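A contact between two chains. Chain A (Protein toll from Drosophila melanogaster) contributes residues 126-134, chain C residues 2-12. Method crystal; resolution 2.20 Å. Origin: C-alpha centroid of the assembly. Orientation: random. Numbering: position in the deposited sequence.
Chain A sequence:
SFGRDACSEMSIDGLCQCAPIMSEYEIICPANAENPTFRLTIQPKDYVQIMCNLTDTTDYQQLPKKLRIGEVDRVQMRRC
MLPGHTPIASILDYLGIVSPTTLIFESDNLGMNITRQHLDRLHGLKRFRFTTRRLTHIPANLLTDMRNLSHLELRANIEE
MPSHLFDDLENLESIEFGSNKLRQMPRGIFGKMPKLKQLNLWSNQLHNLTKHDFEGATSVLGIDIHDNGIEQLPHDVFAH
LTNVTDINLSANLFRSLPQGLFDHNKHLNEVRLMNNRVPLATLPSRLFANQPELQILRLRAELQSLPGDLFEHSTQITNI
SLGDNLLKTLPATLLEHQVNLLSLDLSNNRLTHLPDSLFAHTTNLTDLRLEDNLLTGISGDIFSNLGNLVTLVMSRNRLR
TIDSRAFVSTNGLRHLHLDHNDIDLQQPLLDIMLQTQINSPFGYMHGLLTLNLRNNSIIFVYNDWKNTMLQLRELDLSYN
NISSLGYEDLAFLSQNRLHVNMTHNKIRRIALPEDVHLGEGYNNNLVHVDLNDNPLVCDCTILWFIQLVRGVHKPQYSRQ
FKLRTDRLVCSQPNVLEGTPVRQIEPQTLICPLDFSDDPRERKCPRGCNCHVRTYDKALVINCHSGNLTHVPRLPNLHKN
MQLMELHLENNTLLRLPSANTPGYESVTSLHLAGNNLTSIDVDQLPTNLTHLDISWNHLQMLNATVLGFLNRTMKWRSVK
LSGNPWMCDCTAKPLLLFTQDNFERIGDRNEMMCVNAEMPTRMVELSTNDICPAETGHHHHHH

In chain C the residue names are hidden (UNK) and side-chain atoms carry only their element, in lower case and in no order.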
# COMPACT_ATOMS: atom_id res chain seq x y z
N LYS A 126 28.18 16.56 -30.28
CA LYS A 126 27.50 17.50 -29.39
C LYS A 126 27.62 17.03 -27.96
O LYS A 126 27.50 17.81 -27.02
CB LYS A 126 26.03 17.68 -29.78
CG LYS A 126 25.83 18.71 -30.89
CD LYS A 126 25.00 18.14 -32.02
CE LYS A 126 24.76 19.20 -33.10
NZ LYS A 126 24.49 18.58 -34.44
N ARG A 127 27.88 15.75 -27.79
CA ARG A 127 27.82 15.19 -26.46
C ARG A 127 28.88 14.12 -26.32
O ARG A 127 29.01 13.25 -27.17
CB ARG A 127 26.42 14.62 -26.17
CG ARG A 127 26.30 14.04 -24.75
CD ARG A 127 24.86 13.88 -24.24
NE ARG A 127 24.87 13.59 -22.80
CZ ARG A 127 23.79 13.43 -22.04
NH1 ARG A 127 22.57 13.52 -22.58
NH2 ARG A 127 23.93 13.18 -20.74
N PHE A 128 29.64 14.17 -25.24
CA PHE A 128 30.69 13.18 -25.05
C PHE A 128 30.75 12.83 -23.59
O PHE A 128 30.68 13.72 -22.75
CB PHE A 128 32.05 13.74 -25.54
CG PHE A 128 33.23 12.91 -25.14
CD1 PHE A 128 33.44 11.65 -25.70
CD2 PHE A 128 34.17 13.39 -24.22
CE1 PHE A 128 34.56 10.87 -25.35
CE2 PHE A 128 35.30 12.63 -23.86
CZ PHE A 128 35.49 11.36 -24.42
N ARG A 129 30.88 11.54 -23.28
CA ARG A 129 31.05 11.10 -21.90
C ARG A 129 32.20 10.11 -21.80
O ARG A 129 32.26 9.16 -22.58
CB ARG A 129 29.78 10.46 -21.33
CG ARG A 129 30.08 9.65 -20.05
CD ARG A 129 28.86 9.52 -19.10
NE ARG A 129 27.86 8.56 -19.56
CZ ARG A 129 27.89 7.24 -19.36
NH1 ARG A 129 28.91 6.65 -18.72
NH2 ARG A 129 26.89 6.49 -19.82
N PHE A 130 33.08 10.32 -20.84
CA PHE A 130 34.15 9.37 -20.58
C PHE A 130 34.08 8.96 -19.12
O PHE A 130 34.09 9.82 -18.22
CB PHE A 130 35.53 10.00 -20.87
CG PHE A 130 36.68 9.08 -20.58
CD1 PHE A 130 36.75 7.82 -21.16
CD2 PHE A 130 37.71 9.49 -19.75
CE1 PHE A 130 37.82 6.96 -20.90
CE2 PHE A 130 38.80 8.64 -19.47
CZ PHE A 130 38.85 7.37 -20.05
N THR A 131 34.06 7.66 -18.87
CA THR A 131 33.79 7.18 -17.52
C THR A 131 34.65 5.97 -17.25
O THR A 131 34.67 5.03 -18.05
CB THR A 131 32.30 6.81 -17.38
OG1 THR A 131 31.51 8.00 -17.44
CG2 THR A 131 32.03 6.06 -16.07
N THR A 132 35.36 5.98 -16.13
CA THR A 132 36.22 4.85 -15.79
C THR A 132 36.47 4.83 -14.29
O THR A 132 36.43 5.87 -13.65
CB THR A 132 37.59 4.90 -16.53
OG1 THR A 132 38.35 3.73 -16.21
CG2 THR A 132 38.41 6.14 -16.12
N ARG A 133 36.74 3.65 -13.74
CA ARG A 133 37.18 3.51 -12.36
C ARG A 133 38.65 3.08 -12.24
O ARG A 133 39.16 2.83 -11.13
CB ARG A 133 36.23 2.58 -11.59
CG ARG A 133 34.82 3.19 -11.57
CD ARG A 133 33.75 2.27 -11.12
NE ARG A 133 33.45 1.24 -12.10
CZ ARG A 133 32.37 0.48 -12.04
NH1 ARG A 133 31.50 0.66 -11.06
NH2 ARG A 133 32.15 -0.46 -12.95
N ARG A 134 39.33 2.99 -13.37
CA ARG A 134 40.76 2.72 -13.38
C ARG A 134 41.50 3.97 -12.90
O ARG A 134 41.05 5.09 -13.16
CB ARG A 134 41.24 2.40 -14.78
CG ARG A 134 40.83 1.06 -15.32
CD ARG A 134 41.85 -0.03 -15.00
NE ARG A 134 41.89 -0.34 -13.57
CZ ARG A 134 40.93 -0.98 -12.92
NH1 ARG A 134 39.84 -1.37 -13.58
NH2 ARG A 134 41.04 -1.22 -11.62
N UNK C 2 17.79 14.53 -30.79
CA UNK C 2 19.13 14.02 -30.57
C UNK C 2 19.81 14.54 -29.31
O UNK C 2 19.50 15.63 -28.83
N UNK C 3 20.73 13.74 -28.77
CA UNK C 3 21.54 14.16 -27.63
C UNK C 3 21.01 13.77 -26.25
O UNK C 3 21.61 14.11 -25.23
N UNK C 4 19.88 13.07 -26.20
CA UNK C 4 19.34 12.64 -24.91
C UNK C 4 19.89 11.27 -24.53
O UNK C 4 20.40 10.53 -25.37
c UNK C 4 17.81 12.61 -24.94
o UNK C 4 17.35 11.55 -25.77
N UNK C 5 19.78 10.93 -23.25
CA UNK C 5 20.34 9.70 -22.74
C UNK C 5 19.71 9.44 -21.39
O UNK C 5 19.65 10.33 -20.55
c UNK C 5 22.55 8.56 -22.22
c UNK C 5 21.85 9.85 -22.58
o UNK C 5 22.15 7.47 -22.71
o UNK C 5 23.53 8.64 -21.47
N UNK C 6 19.23 8.23 -21.17
CA UNK C 6 18.65 7.87 -19.88
C UNK C 6 19.74 7.27 -19.01
O UNK C 6 20.51 6.44 -19.46
c UNK C 6 17.54 6.85 -20.06
o UNK C 6 15.48 5.15 -20.70
o UNK C 6 14.04 6.81 -20.92
c UNK C 6 15.21 6.37 -20.82
c UNK C 6 16.36 7.36 -20.83
N UNK C 7 19.80 7.69 -17.77
CA UNK C 7 20.77 7.12 -16.86
C UNK C 7 20.01 6.30 -15.82
O UNK C 7 18.91 6.65 -15.43
c UNK C 7 22.28 9.16 -17.15
c UNK C 7 25.52 8.77 -16.98
n UNK C 7 25.51 10.05 -17.31
n UNK C 7 26.56 8.27 -16.32
n UNK C 7 24.49 7.98 -17.30
c UNK C 7 21.58 8.23 -16.18
c UNK C 7 23.31 8.44 -18.04
N UNK C 8 20.62 5.22 -15.36
CA UNK C 8 20.04 4.41 -14.32
C UNK C 8 20.97 4.33 -13.13
O UNK C 8 22.18 4.46 -13.26
c UNK C 8 18.71 3.03 -15.95
c UNK C 8 16.77 3.08 -17.93
c UNK C 8 17.37 3.13 -15.62
c UNK C 8 19.07 2.98 -17.29
c UNK C 8 19.75 3.03 -14.88
c UNK C 8 18.10 3.00 -18.27
c UNK C 8 16.40 3.15 -16.60
N UNK C 9 20.39 4.11 -11.96
CA UNK C 9 21.16 4.06 -10.71
C UNK C 9 22.09 2.86 -10.63
O UNK C 9 23.09 2.88 -9.91
c UNK C 9 20.23 4.08 -9.50
c UNK C 9 18.86 6.08 -10.19
c UNK C 9 19.18 5.56 -7.77
c UNK C 9 19.80 5.50 -9.15
N UNK C 10 21.77 1.82 -11.40
CA UNK C 10 22.58 0.62 -11.37
C UNK C 10 23.03 0.19 -12.74
O UNK C 10 22.28 0.24 -13.71
s UNK C 10 21.44 -0.15 -8.95
c UNK C 10 21.81 -0.51 -10.69
N UNK C 11 24.28 -0.24 -12.82
CA UNK C 11 24.81 -0.80 -14.05
C UNK C 11 24.31 -2.23 -14.24
O UNK C 11 24.37 -3.05 -13.31
c UNK C 11 30.35 1.85 -14.69
c UNK C 11 28.44 0.39 -14.20
n UNK C 11 29.15 1.66 -14.16
n UNK C 11 30.97 0.85 -15.30
c UNK C 11 26.97 0.56 -13.96
n UNK C 11 30.94 3.03 -14.60
c UNK C 11 26.33 -0.81 -14.01
N UNK C 12 23.83 -2.52 -15.45
CA UNK C 12 23.38 -3.85 -15.80
C UNK C 12 23.75 -4.21 -17.23
O UNK C 12 23.92 -3.34 -18.09
c UNK C 12 21.87 -3.94 -15.64
o UNK C 12 21.24 -3.09 -16.58
O HOH W 1 25.85 9.33 -20.64
O HOH W 2 24.31 6.09 -20.97
O HOH W 3 29.77 9.24 -15.39

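Position 2 carries no side-chain atoms and touches nothing in the chain A stretch: C:Gly2. Position 3 is also bare. What it offers is backbone: A:Arg127 NH1 donates a hydrogen bond to the O of position 3 at 2.9 Å, meeting it near the guanidinium plane, where arginine's N-H groups point. Its phi/psi of 93/1 would jam a CB against the preceding carbonyl, which by itself calls for glycine, C:Gly3.

Position 4 has one carbon, then one oxygen, and its CA-to-CB bond points away from that stretch: C:Ser4. Position 5 has two carbons, the second carrying two oxygens. Its CB lies over one face of the A:Arg127 guanidinium, 3.7 Å from A:Arg127 NH1, and the short carboxylate reaches toward A:Arg129: C:Asp5. C:Asp5 OD2 stays 4.3 Å from A:Arg129 NH2, beyond a salt bridge, and waters fill the gap. Water 1 accepts from A:Arg129 NE (2.4 Å) and donates to C:Asp5 OD2 (2.6 Å); water 2 donates to C:Asp5 OD2 (2.7 Å) and accepts a weak bond from A:Arg129 NH2 (2.9 Å).

Position 6 shows three carbons, the third with two oxygens, and its CA-to-CB bond points away: C:Glu6, without contact here. Position 7 has three carbons, a nitrogen, then a carbon bearing two more nitrogens. This planar group stacks flat on the A:Arg129 guanidinium, centres 3.7 Å apart and planes at 6°, despite like charge: C:Arg7.

Position 8 is one carbon and a six-carbon ring, C:Phe8; position 9 has four carbons forked at the second, C:Leu9; position 10 is a carbon and a sulfur, C:Cys10, bonded covalently elsewhere in the structure. None reaches chain A's stretch.

Position 11 repeats the atoms of position 7 in an extended form. It packs against A:Thr131 and stacks on A:Arg133, centres 3.6 Å apart: C:Arg11. Its NH1 is 3.5 Å from A:Thr131 CG2. C:Arg11 NH2 and A:Arg133 NH2, 2.9 Å apart, are two donors and share no hydrogen bond. Position 12, one carbon and one oxygen, is C:Ser12, out of reach.

The strand axes come no closer than 11.9 Å, and long side chains bridge them; loop residues C:Gly3, C:Arg11 and A:Arg133 add contacts at the ends. A:Arg127, A:Arg129 and A:Thr131 alternate along one strand toward the partner, as C:Asp5 and C:Arg7 do on the other. One direct hydrogen bond fixes the glycine end; water joins the opposite charges. A:Arg129 NH1 also donates to A:Thr131 OG1 (3.2 Å), bracing the guanidinium that C:Arg7 covers. Both arginine pairs stack although like-charged, and all four guanidinium groups have hydrogen-bond partners besides.

Chain C, residues 2-12: GGSDERFLCRS
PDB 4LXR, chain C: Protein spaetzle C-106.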